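Long-range contacts in extracellular sialidase/neuraminidase, putative (Aspergillus fumigatus, PDB 2XZK), which probably cleaves terminal alpha-linked sialic acids, KDN in particular, from glycans by way of a covalent glycosyl-enzyme intermediate: residues Ala275-Val280 and Gly336-Met341; Phe38-Val43 and Leu352-Phe357; Asp244-Lys249 and Leu271-Cys276. One frame throughout, in Å; residues are numbered along the deposited sequence.

In the fold
The three contacts surround one FKD sugar in the central pocket of a six-bladed beta-propeller, and all touch it. Interaction 1 supplies Tyr338, bonded to the sugar; interactions 2 and 3 supply Arg39 and Arg245, which, probably with Arg302 as in the sialidase arginine triad, hold its carboxylate. Interactions 1 and 2 have centres about 9 Å apart and are joined by the pairing of strands 334-343 and 349-356. Interactions 1 and 3, centres about 10 Å apart, share Ala275 and Cys276, and Arg245 NH1 lies 2.8 Å from Tyr338 OH. Interactions 2 and 3 do not touch: their centres are about 18 Å apart and their nearest atoms about 6 Å, and the sugar's carboxylate lies between their arginines.

Interaction 1: residues Ala275-Val280 and Gly336-Met341; sequences ACQGSV and GGYSSM. With FKD (3-deoxy-3-fluoro-D-erythro-alpha-L-manno-non-2-ulopyranosonic acid), chain C.
Gln277 and Tyr338 meet where two neighbouring blades of the beta-propeller come together: segments 276-280 and 337-341, at the starts of the innermost strands, run 11° apart. Side chains and a water make the polar links. Gln277 puts CG anti to its own N and then bends at chi2, which lays its amide against the backbone of Ser339. There it works as a two-pronged grip: OE1 accepts from Ser339 N at 2.8 Å in a fairly straight bond (163°), and NE2 donates to Ser339 O, also at 2.8 Å and in the carbonyl plane. NE2 has a second acceptor in Pro187 O, so both ends of this buried amide are satisfied and its rotation is fixed. Further along, a chain of hydrogen bonds runs one way: Ser279 OG donates to Ser339 OG (2.9 Å), Ser339 OG donates to water 1, and this water donates to Gln277 O and to Gly337 O (2.7 Å), tying the two segments where direct backbone bonds are lacking. Ser340 points away from 275-280, and its OG bonds to Val43 N. The Tyr338 ring lies between these polar groups and the sugar. Gln277 CB sits over the centre of one face, a CH-pi contact 3.5 Å from the centroid, and the amide plane is only 12° from that of the ring. Cys276 SG approaches obliquely, 3.7 Å from Tyr338 CD1. Held in this way, the phenol points its oxygen at the anomeric carbon. As expected for the tyrosine nucleophile of a sialidase trapped by a fluorinated sugar, Tyr338 OH is covalently bonded to FKD C2 at 1.7 Å.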
loop_
_atom_site.group_PDB
_atom_site.type_symbol
_atom_site.label_atom_id
_atom_site.label_comp_id
_atom_site.label_asym_id
_atom_site.label_seq_id
_atom_site.Cartn_x
_atom_site.Cartn_y
_atom_site.Cartn_z
ATOM N N ALA A 275 4.015 -5.158 -14.164
ATOM C CA ALA A 275 2.602 -5.262 -13.799
ATOM C C ALA A 275 2.476 -5.688 -12.335
ATOM O O ALA A 275 2.107 -6.830 -12.014
ATOM C CB ALA A 275 1.851 -6.213 -14.729
ATOM N N CYS A 276 2.812 -4.751 -11.449
ATOM C CA CYS A 276 2.752 -4.986 -10.011
ATOM C C CYS A 276 2.425 -3.637 -9.373
ATOM O O CYS A 276 2.607 -2.597 -9.992
ATOM C CB CYS A 276 4.102 -5.505 -9.514
ATOM S SG CYS A 276 4.174 -5.998 -7.779
ATOM N N GLN A 277 1.897 -3.658 -8.155
ATOM C CA GLN A 277 1.649 -2.430 -7.410
ATOM C C GLN A 277 2.974 -1.705 -7.085
ATOM O O GLN A 277 4.052 -2.326 -7.014
ATOM C CB GLN A 277 0.811 -2.758 -6.151
ATOM C CG GLN A 277 0.469 -1.594 -5.218
ATOM C CD GLN A 277 1.457 -1.426 -4.075
ATOM O OE1 GLN A 277 2.595 -1.885 -4.155
ATOM N NE2 GLN A 277 1.018 -0.768 -3.000
ATOM N N GLY A 278 2.869 -0.391 -6.911
ATOM C CA GLY A 278 3.987 0.434 -6.463
ATOM C C GLY A 278 3.513 1.400 -5.399
ATOM O O GLY A 278 2.337 1.379 -4.992
ATOM N N SER A 279 4.437 2.228 -4.930
ATOM C CA SER A 279 4.132 3.236 -3.933
ATOM C C SER A 279 4.886 4.529 -4.237
ATOM O O SER A 279 5.973 4.512 -4.818
ATOM C CB SER A 279 4.409 2.689 -2.521
ATOM O OG SER A 279 5.749 2.268 -2.352
ATOM N N VAL A 280 4.290 5.648 -3.836
ATOM C CA VAL A 280 4.834 6.977 -4.053
ATOM C C VAL A 280 4.624 7.792 -2.765
ATOM O O VAL A 280 3.679 7.530 -2.015
ATOM C CB VAL A 280 4.141 7.655 -5.273
ATOM C CG1 VAL A 280 2.676 8.020 -4.964
ATOM C CG2 VAL A 280 4.938 8.861 -5.797
ATOM N N GLY A 336 10.315 -8.761 -2.814
ATOM C CA GLY A 336 9.821 -8.195 -4.049
ATOM C C GLY A 336 8.327 -8.356 -4.175
ATOM O O GLY A 336 7.788 -9.439 -3.983
ATOM N N GLY A 337 7.676 -7.258 -4.520
ATOM C CA GLY A 337 6.251 -7.242 -4.798
ATOM C C GLY A 337 5.659 -5.897 -4.408
ATOM O O GLY A 337 6.282 -4.847 -4.601
ATOM N N TYR A 338 4.453 -5.943 -3.849
ATOM C CA TYR A 338 3.741 -4.738 -3.409
ATOM C C TYR A 338 4.508 -4.029 -2.291
ATOM O O TYR A 338 5.250 -4.668 -1.529
ATOM C CB TYR A 338 2.333 -5.099 -2.899
ATOM C CG TYR A 338 1.317 -5.528 -3.937
ATOM C CD1 TYR A 338 1.675 -6.312 -5.048
ATOM C CD2 TYR A 338 -0.019 -5.195 -3.773
ATOM C CE1 TYR A 338 0.716 -6.707 -5.994
ATOM C CE2 TYR A 338 -0.969 -5.589 -4.690
ATOM C CZ TYR A 338 -0.600 -6.342 -5.790
ATOM O OH TYR A 338 -1.592 -6.703 -6.681
ATOM N N SER A 339 4.336 -2.712 -2.189
ATOM C CA SER A 339 5.044 -1.936 -1.178
ATOM C C SER A 339 4.219 -0.749 -0.707
ATOM O O SER A 339 3.227 -0.358 -1.332
ATOM C CB SER A 339 6.367 -1.437 -1.736
ATOM O OG SER A 339 6.111 -0.557 -2.821
ATOM N N SER A 340 4.669 -0.141 0.383
ATOM C CA SER A 340 4.038 1.065 0.895
ATOM C C SER A 340 5.079 1.881 1.631
ATOM O O SER A 340 5.970 1.316 2.268
ATOM C CB SER A 340 2.873 0.731 1.835
ATOM O OG SER A 340 2.225 1.915 2.276
ATOM N N MET A 341 4.982 3.204 1.554
ATOM C CA MET A 341 5.956 4.070 2.211
ATOM C C MET A 341 5.300 5.178 3.001
ATOM O O MET A 341 4.226 5.679 2.647
ATOM C CB MET A 341 6.888 4.716 1.178
ATOM C CG MET A 341 7.840 3.787 0.435
ATOM S SD MET A 341 8.925 4.771 -0.651
ATOM C CE MET A 341 7.746 5.328 -1.897
HETATM C C1 FKD C . -0.883 -9.106 -7.478
HETATM F F1 FKD C . -2.730 -10.284 -5.761
HETATM C C2 FKD C . -2.107 -8.351 -6.940
HETATM C C3 FKD C . -2.609 -8.934 -5.605
HETATM C C4 FKD C . -3.918 -8.237 -5.221
HETATM O O4 FKD C . -4.447 -8.902 -4.081
HETATM C C5 FKD C . -4.944 -8.263 -6.368
HETATM O O5 FKD C . -6.128 -7.562 -5.998
HETATM C C6 FKD C . -4.344 -7.620 -7.628
HETATM O O6 FKD C . -3.115 -8.297 -7.941
HETATM C C7 FKD C . -5.216 -7.708 -8.900
HETATM O O7 FKD C . -5.416 -9.074 -9.259
HETATM C C8 FKD C . -4.529 -6.996 -10.086
HETATM O O8 FKD C . -4.374 -5.615 -9.781
HETATM C C9 FKD C . -5.323 -7.129 -11.393
HETATM O O9 FKD C . -6.629 -6.585 -11.220
HETATM O O1A FKD C . -0.202 -9.767 -6.684
HETATM O O1B FKD C . -0.604 -8.967 -8.690
HETATM O O HOH W 1 6.041 -2.165 -5.110
HETATM O O HOH W 2 3.994 5.462 -0.188
#

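Interaction 2: residues Phe38-Val43 and Leu352-Phe357; sequences FRIPAV and LVESDF. With FKD (3-deoxy-3-fluoro-D-erythro-alpha-L-manno-non-2-ulopyranosonic acid), chain C; K99 ((2R,3R,4R,5R,6S)-2,3-bis(fluoranyl)-4,5-bis(oxidanyl)-6-[(1R,2R)-1,2,3-tris(oxidanyl)propyl]oxane-2-carboxylic acid), chain D.
Arg39 faces Glu354, and Pro41 faces Leu352, across two strands that run antiparallel at 171° with axes 6.9 Å apart, yet belong to different blades of the propeller: 37-45 is the innermost strand of one, 349-356 the second strand of the next. Phe38-Arg39-Ile40-Pro41 is the Phe-Arg-Ile-Pro (FRIP) motif of sialidases. Glu354, extended beyond CG, reaches across and is gripped side-on by Arg39. Arg39 NH2 meets the syn lone pair of Glu354 OE1 at 3.0 Å and close to the guanidinium plane, whereas Arg39 NE reaches Glu354 OE2 at 2.9 Å from well above the carboxylate plane, the two flat groups being turned 53° apart. The same OE2 takes a straighter bond from Ile40 N (2.8 Å, 164°), and OE1 also accepts from Tyr338 N, so four donors fix this buried carboxylate. It thus acts as a second-shell group that orients the arginine. Ile40 CD1 covers one guanidinium face from 3.7 Å above the plane. Below the salt bridge the contact is apolar: the Pro41 and Leu352 side chains slide past each other in opposite directions, CB to CB 3.5 Å, and Leu352 CD1 continues to Val43 CB. Asp356 holds a separate K99 molecule through its O5. The guanidinium edge turned to the bound sugar converges on one carboxylate oxygen, with Arg39 NH2 2.8 Å from FKD O1A.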
loop_
_atom_site.group_PDB
_atom_site.type_symbol
_atom_site.label_atom_id
_atom_site.label_comp_id
_atom_site.label_asym_id
_atom_site.label_seq_id
_atom_site.Cartn_x
_atom_site.Cartn_y
_atom_site.Cartn_z
ATOM N N PHE A 38 1.100 -13.131 4.643
ATOM C CA PHE A 38 0.749 -11.722 4.754
ATOM C C PHE A 38 1.126 -11.037 3.459
ATOM O O PHE A 38 2.245 -11.173 2.982
ATOM C CB PHE A 38 1.468 -11.088 5.935
ATOM C CG PHE A 38 1.017 -11.638 7.258
ATOM C CD1 PHE A 38 -0.160 -11.183 7.829
ATOM C CD2 PHE A 38 1.742 -12.643 7.905
ATOM C CE1 PHE A 38 -0.610 -11.688 9.042
ATOM C CE2 PHE A 38 1.289 -13.161 9.133
ATOM C CZ PHE A 38 0.114 -12.675 9.695
ATOM N N ARG A 39 0.169 -10.317 2.890
ATOM C CA ARG A 39 0.379 -9.626 1.622
ATOM C C ARG A 39 -0.299 -8.267 1.680
ATOM O O ARG A 39 -1.071 -7.989 2.598
ATOM C CB ARG A 39 -0.163 -10.437 0.434
ATOM C CG ARG A 39 0.688 -11.643 0.030
ATOM C CD ARG A 39 0.469 -12.031 -1.429
ATOM N NE ARG A 39 0.925 -10.939 -2.279
ATOM C CZ ARG A 39 0.438 -10.628 -3.470
ATOM N NH1 ARG A 39 -0.527 -11.358 -4.028
ATOM N NH2 ARG A 39 0.935 -9.567 -4.108
ATOM N N ILE A 40 0.008 -7.438 0.687
ATOM C CA ILE A 40 -0.713 -6.187 0.412
ATOM C C ILE A 40 -0.531 -5.148 1.524
ATOM O O ILE A 40 -1.489 -4.790 2.228
ATOM C CB ILE A 40 -2.226 -6.428 0.093
ATOM C CG1 ILE A 40 -2.463 -7.739 -0.693
ATOM C CG2 ILE A 40 -2.822 -5.231 -0.634
ATOM C CD1 ILE A 40 -1.690 -7.892 -2.000
ATOM N N PRO A 41 0.715 -4.663 1.701
ATOM C CA PRO A 41 1.011 -3.782 2.814
ATOM C C PRO A 41 0.490 -2.370 2.637
ATOM O O PRO A 41 0.338 -1.908 1.516
ATOM C CB PRO A 41 2.541 -3.726 2.822
ATOM C CG PRO A 41 2.929 -3.968 1.385
ATOM C CD PRO A 41 1.933 -5.004 0.931
ATOM N N ALA A 42 0.239 -1.697 3.750
ATOM C CA ALA A 42 0.008 -0.255 3.750
ATOM C C ALA A 42 0.558 0.304 5.047
ATOM O O ALA A 42 0.411 -0.319 6.092
ATOM C CB ALA A 42 -1.492 0.052 3.635
ATOM N N VAL A 43 1.213 1.449 4.980
ATOM C CA VAL A 43 1.788 2.079 6.174
ATOM C C VAL A 43 1.573 3.593 6.221
ATOM O O VAL A 43 1.710 4.298 5.196
ATOM C CB VAL A 43 3.290 1.715 6.334
ATOM C CG1 VAL A 43 4.134 2.326 5.204
ATOM C CG2 VAL A 43 3.808 2.113 7.722
ATOM N N LEU A 352 7.172 -0.723 3.811
ATOM C CA LEU A 352 6.768 -2.115 3.900
ATOM C C LEU A 352 6.925 -2.749 2.533
ATOM O O LEU A 352 6.527 -2.141 1.540
ATOM C CB LEU A 352 5.308 -2.225 4.366
ATOM C CG LEU A 352 5.005 -1.897 5.825
ATOM C CD1 LEU A 352 3.493 -2.011 6.021
ATOM C CD2 LEU A 352 5.753 -2.803 6.832
ATOM N N VAL A 353 7.505 -3.953 2.465
ATOM C CA VAL A 353 7.764 -4.606 1.176
ATOM C C VAL A 353 7.465 -6.092 1.295
ATOM O O VAL A 353 7.933 -6.769 2.222
ATOM C CB VAL A 353 9.242 -4.433 0.684
ATOM C CG1 VAL A 353 9.381 -4.886 -0.759
ATOM C CG2 VAL A 353 9.727 -2.973 0.827
ATOM N N GLU A 354 6.674 -6.600 0.356
ATOM C CA GLU A 354 6.389 -8.025 0.305
ATOM C C GLU A 354 7.647 -8.840 0.060
ATOM O O GLU A 354 8.595 -8.379 -0.595
ATOM C CB GLU A 354 5.391 -8.316 -0.810
ATOM C CG GLU A 354 4.012 -7.772 -0.560
ATOM C CD GLU A 354 3.022 -8.209 -1.623
ATOM O OE1 GLU A 354 3.407 -8.380 -2.807
ATOM O OE2 GLU A 354 1.837 -8.374 -1.274
ATOM N N SER A 355 7.630 -10.062 0.590
ATOM C CA SER A 355 8.689 -11.040 0.384
ATOM C C SER A 355 8.026 -12.423 0.236
ATOM O O SER A 355 6.974 -12.688 0.824
ATOM C CB SER A 355 9.661 -11.016 1.568
ATOM O OG SER A 355 10.827 -11.776 1.287
ATOM N N ASP A 356 8.651 -13.287 -0.550
ATOM C CA ASP A 356 8.066 -14.564 -0.963
ATOM C C ASP A 356 9.109 -15.663 -0.797
ATOM O O ASP A 356 10.176 -15.626 -1.428
ATOM C CB ASP A 356 7.609 -14.452 -2.429
ATOM C CG ASP A 356 6.861 -15.695 -2.940
ATOM O OD1 ASP A 356 6.787 -16.727 -2.238
ATOM O OD2 ASP A 356 6.327 -15.618 -4.066
ATOM N N PHE A 357 8.799 -16.619 0.076
ATOM C CA PHE A 357 9.665 -17.792 0.289
ATOM C C PHE A 357 9.798 -18.671 -0.955
ATOM O O PHE A 357 10.839 -19.303 -1.150
ATOM C CB PHE A 357 9.187 -18.606 1.491
ATOM C CG PHE A 357 9.569 -18.002 2.797
ATOM C CD1 PHE A 357 8.748 -17.059 3.414
ATOM C CD2 PHE A 357 10.774 -18.336 3.398
ATOM C CE1 PHE A 357 9.114 -16.477 4.626
ATOM C CE2 PHE A 357 11.144 -17.764 4.599
ATOM C CZ PHE A 357 10.317 -16.825 5.215
HETATM C C1 FKD C . -0.883 -9.106 -7.478
HETATM F F1 FKD C . -2.730 -10.284 -5.761
HETATM C C2 FKD C . -2.107 -8.351 -6.940
HETATM C C3 FKD C . -2.609 -8.934 -5.605
HETATM C C4 FKD C . -3.918 -8.237 -5.221
HETATM O O4 FKD C . -4.447 -8.902 -4.081
HETATM C C5 FKD C . -4.944 -8.263 -6.368
HETATM O O5 FKD C . -6.128 -7.562 -5.998
HETATM C C6 FKD C . -4.344 -7.620 -7.628
HETATM O O6 FKD C . -3.115 -8.297 -7.941
HETATM C C7 FKD C . -5.216 -7.708 -8.900
HETATM O O7 FKD C . -5.416 -9.074 -9.259
HETATM C C8 FKD C . -4.529 -6.996 -10.086
HETATM O O8 FKD C . -4.374 -5.615 -9.781
HETATM C C9 FKD C . -5.323 -7.129 -11.393
HETATM O O9 FKD C . -6.629 -6.585 -11.220
HETATM O O1A FKD C . -0.202 -9.767 -6.684
HETATM O O1B FKD C . -0.604 -8.967 -8.690
HETATM O O1A K99 D . 6.626 -12.306 -10.623
HETATM C C1 K99 D . 7.775 -12.596 -10.198
HETATM O O1B K99 D . 8.781 -11.845 -10.231
HETATM C C2 K99 D . 7.991 -14.011 -9.617
HETATM C C3 K99 D . 8.965 -14.013 -8.426
HETATM F F1 K99 D . 9.358 -15.314 -8.189
HETATM C C4 K99 D . 8.353 -13.419 -7.148
HETATM O O4 K99 D . 9.285 -13.547 -6.072
HETATM O O6 K99 D . 6.762 -14.625 -9.183
HETATM C C6 K99 D . 6.094 -14.083 -8.002
HETATM C C5 K99 D . 7.046 -14.130 -6.794
HETATM O O5 K99 D . 6.429 -13.496 -5.679
HETATM C C7 K99 D . 4.751 -14.823 -7.912
HETATM O O7 K99 D . 4.980 -16.197 -7.584
HETATM C C8 K99 D . 4.041 -14.728 -9.279
HETATM O O8 K99 D . 4.000 -13.354 -9.691
HETATM C C9 K99 D . 2.627 -15.332 -9.283
HETATM O O9 K99 D . 1.820 -14.730 -8.269
HETATM F F2 K99 D . 8.515 -14.772 -10.597
#

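Interaction 3: residues Asp244-Lys249 and Leu271-Cys276; sequences DRPSQK and LPDPAC. With FKD (3-deoxy-3-fluoro-D-erythro-alpha-L-manno-non-2-ulopyranosonic acid), chain C.
Arg245 lies along the backbone of Ala275 and Cys276, and this is the more buried side of the contact. Its chain is extended, with CG anti to N (chi1 168°), so CG rests 3.4 Å from Cys276 O and the guanidinium is carried over the peptide. Ala275 O, which accepts from Arg302 NH2, lies 3.2 Å above one face, toward its rim, at an angle too poor for a hydrogen bond from Arg245 NH2; FKD O8 lies over the opposite face. The edge is kept for the sugar's carboxylate: NH1 and NH2 each donate to FKD O1B at 3.0 Å, and NH1 is also paired with Glu229. Pro246 CD leans on Asp273 OD1 (3.3 Å), the oxygen that accepts from Cys276 N in an Asx motif and shapes the turn. Ala275 CB nests against Pro246 O and Lys249 N, each 3.9 Å away. The outer side faces solvent: Ser247 and Gln248 point away, and exposed Lys249 lays its CG 3.2 Å from Pro274 O before its NZ reaches Thr300 O. The 244-249 loop joins strands 240-244 and 250-258 of one blade, and short strand 272-273 pairs antiparallel with 250-258, so the contact lies at the end of that sheet, beside the sugar.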
loop_
_atom_site.group_PDB
_atom_site.type_symbol
_atom_site.label_atom_id
_atom_site.label_comp_id
_atom_site.label_asym_id
_atom_site.label_seq_id
_atom_site.Cartn_x
_atom_site.Cartn_y
_atom_site.Cartn_z
ATOM N N ASP A 244 0.188 4.620 -11.855
ATOM C CA ASP A 244 -0.617 3.417 -11.754
ATOM C C ASP A 244 0.086 2.202 -12.312
ATOM O O ASP A 244 0.922 2.302 -13.216
ATOM C CB ASP A 244 -1.928 3.602 -12.523
ATOM C CG ASP A 244 -2.883 4.583 -11.870
ATOM O OD1 ASP A 244 -2.490 5.363 -10.959
ATOM O OD2 ASP A 244 -4.065 4.569 -12.297
ATOM N N ARG A 245 -0.266 1.048 -11.765
ATOM C CA ARG A 245 0.143 -0.248 -12.296
ATOM C C ARG A 245 -0.448 -0.437 -13.703
ATOM O O ARG A 245 -1.644 -0.208 -13.916
ATOM C CB ARG A 245 -0.358 -1.336 -11.347
ATOM C CG ARG A 245 -0.265 -2.748 -11.880
ATOM C CD ARG A 245 -0.800 -3.699 -10.840
ATOM N NE ARG A 245 -0.900 -5.066 -11.359
ATOM C CZ ARG A 245 -0.963 -6.154 -10.594
ATOM N NH1 ARG A 245 -0.910 -6.053 -9.272
ATOM N NH2 ARG A 245 -1.067 -7.344 -11.166
ATOM N N PRO A 246 0.393 -0.829 -14.679
ATOM C CA PRO A 246 -0.137 -1.068 -16.019
ATOM C C PRO A 246 -0.928 -2.377 -16.113
ATOM O O PRO A 246 -0.704 -3.312 -15.325
ATOM C CB PRO A 246 1.129 -1.165 -16.872
ATOM C CG PRO A 246 2.134 -1.762 -15.938
ATOM C CD PRO A 246 1.854 -1.067 -14.619
ATOM N N SER A 247 -1.850 -2.445 -17.072
ATOM C CA SER A 247 -2.586 -3.697 -17.302
ATOM C C SER A 247 -1.693 -4.794 -17.866
ATOM O O SER A 247 -1.958 -5.978 -17.670
ATOM C CB SER A 247 -3.823 -3.471 -18.185
ATOM O OG SER A 247 -3.491 -2.835 -19.405
ATOM N N GLN A 248 -0.636 -4.405 -18.577
ATOM C CA GLN A 248 0.327 -5.374 -19.099
ATOM C C GLN A 248 1.732 -4.960 -18.681
ATOM O O GLN A 248 2.001 -3.765 -18.525
ATOM C CB GLN A 248 0.245 -5.459 -20.635
ATOM C CG GLN A 248 -1.182 -5.532 -21.234
ATOM C CD GLN A 248 -1.901 -6.865 -21.012
ATOM O OE1 GLN A 248 -1.286 -7.884 -20.686
ATOM N NE2 GLN A 248 -3.219 -6.857 -21.205
ATOM N N LYS A 249 2.618 -5.941 -18.497
ATOM C CA LYS A 249 4.015 -5.675 -18.132
ATOM C C LYS A 249 4.634 -4.623 -19.045
ATOM O O LYS A 249 4.375 -4.620 -20.252
ATOM C CB LYS A 249 4.849 -6.955 -18.202
ATOM C CG LYS A 249 4.398 -8.034 -17.247
ATOM C CD LYS A 249 5.401 -9.174 -17.196
ATOM C CE LYS A 249 5.106 -10.125 -16.046
ATOM N NZ LYS A 249 6.193 -11.133 -15.872
ATOM N N LEU A 271 10.297 4.481 -15.729
ATOM C CA LEU A 271 9.883 3.619 -14.618
ATOM C C LEU A 271 9.335 2.271 -15.091
ATOM O O LEU A 271 8.110 2.085 -15.157
ATOM C CB LEU A 271 8.828 4.338 -13.777
ATOM C CG LEU A 271 9.252 5.657 -13.126
ATOM C CD1 LEU A 271 8.046 6.330 -12.487
ATOM C CD2 LEU A 271 10.372 5.453 -12.096
ATOM N N PRO A 272 10.230 1.328 -15.418
ATOM C CA PRO A 272 9.802 -0.016 -15.812
ATOM C C PRO A 272 9.042 -0.697 -14.673
ATOM O O PRO A 272 9.331 -0.448 -13.516
ATOM C CB PRO A 272 11.121 -0.735 -16.101
ATOM C CG PRO A 272 12.160 0.050 -15.373
ATOM C CD PRO A 272 11.703 1.462 -15.407
ATOM N N ASP A 273 8.079 -1.543 -15.017
ATOM C CA ASP A 273 7.246 -2.192 -14.020
ATOM C C ASP A 273 6.780 -3.508 -14.614
ATOM O O ASP A 273 6.477 -3.568 -15.805
ATOM C CB ASP A 273 6.054 -1.296 -13.696
ATOM C CG ASP A 273 5.166 -1.876 -12.615
ATOM O OD1 ASP A 273 4.250 -2.643 -12.971
ATOM O OD2 ASP A 273 5.395 -1.560 -11.425
ATOM N N PRO A 274 6.699 -4.561 -13.789
ATOM C CA PRO A 274 6.349 -5.881 -14.299
ATOM C C PRO A 274 4.852 -6.200 -14.166
ATOM O O PRO A 274 4.487 -7.377 -14.105
ATOM C CB PRO A 274 7.154 -6.807 -13.386
ATOM C CG PRO A 274 7.104 -6.112 -12.051
ATOM C CD PRO A 274 7.150 -4.627 -12.378
ATOM N N ALA A 275 4.015 -5.158 -14.164
ATOM C CA ALA A 275 2.602 -5.262 -13.799
ATOM C C ALA A 275 2.476 -5.688 -12.335
ATOM O O ALA A 275 2.107 -6.830 -12.014
ATOM C CB ALA A 275 1.851 -6.213 -14.729
ATOM N N CYS A 276 2.812 -4.751 -11.449
ATOM C CA CYS A 276 2.752 -4.986 -10.011
ATOM C C CYS A 276 2.425 -3.637 -9.373
ATOM O O CYS A 276 2.607 -2.597 -9.992
ATOM C CB CYS A 276 4.102 -5.505 -9.514
ATOM S SG CYS A 276 4.174 -5.998 -7.779
HETATM C C1 FKD C . -0.883 -9.106 -7.478
HETATM F F1 FKD C . -2.730 -10.284 -5.761
HETATM C C2 FKD C . -2.107 -8.351 -6.940
HETATM C C3 FKD C . -2.609 -8.934 -5.605
HETATM C C4 FKD C . -3.918 -8.237 -5.221
HETATM O O4 FKD C . -4.447 -8.902 -4.081
HETATM C C5 FKD C . -4.944 -8.263 -6.368
HETATM O O5 FKD C . -6.128 -7.562 -5.998
HETATM C C6 FKD C . -4.344 -7.620 -7.628
HETATM O O6 FKD C . -3.115 -8.297 -7.941
HETATM C C7 FKD C . -5.216 -7.708 -8.900
HETATM O O7 FKD C . -5.416 -9.074 -9.259
HETATM C C8 FKD C . -4.529 -6.996 -10.086
HETATM O O8 FKD C . -4.374 -5.615 -9.781
HETATM C C9 FKD C . -5.323 -7.129 -11.393
HETATM O O9 FKD C . -6.629 -6.585 -11.220
HETATM O O1A FKD C . -0.202 -9.767 -6.684
HETATM O O1B FKD C . -0.604 -8.967 -8.690
#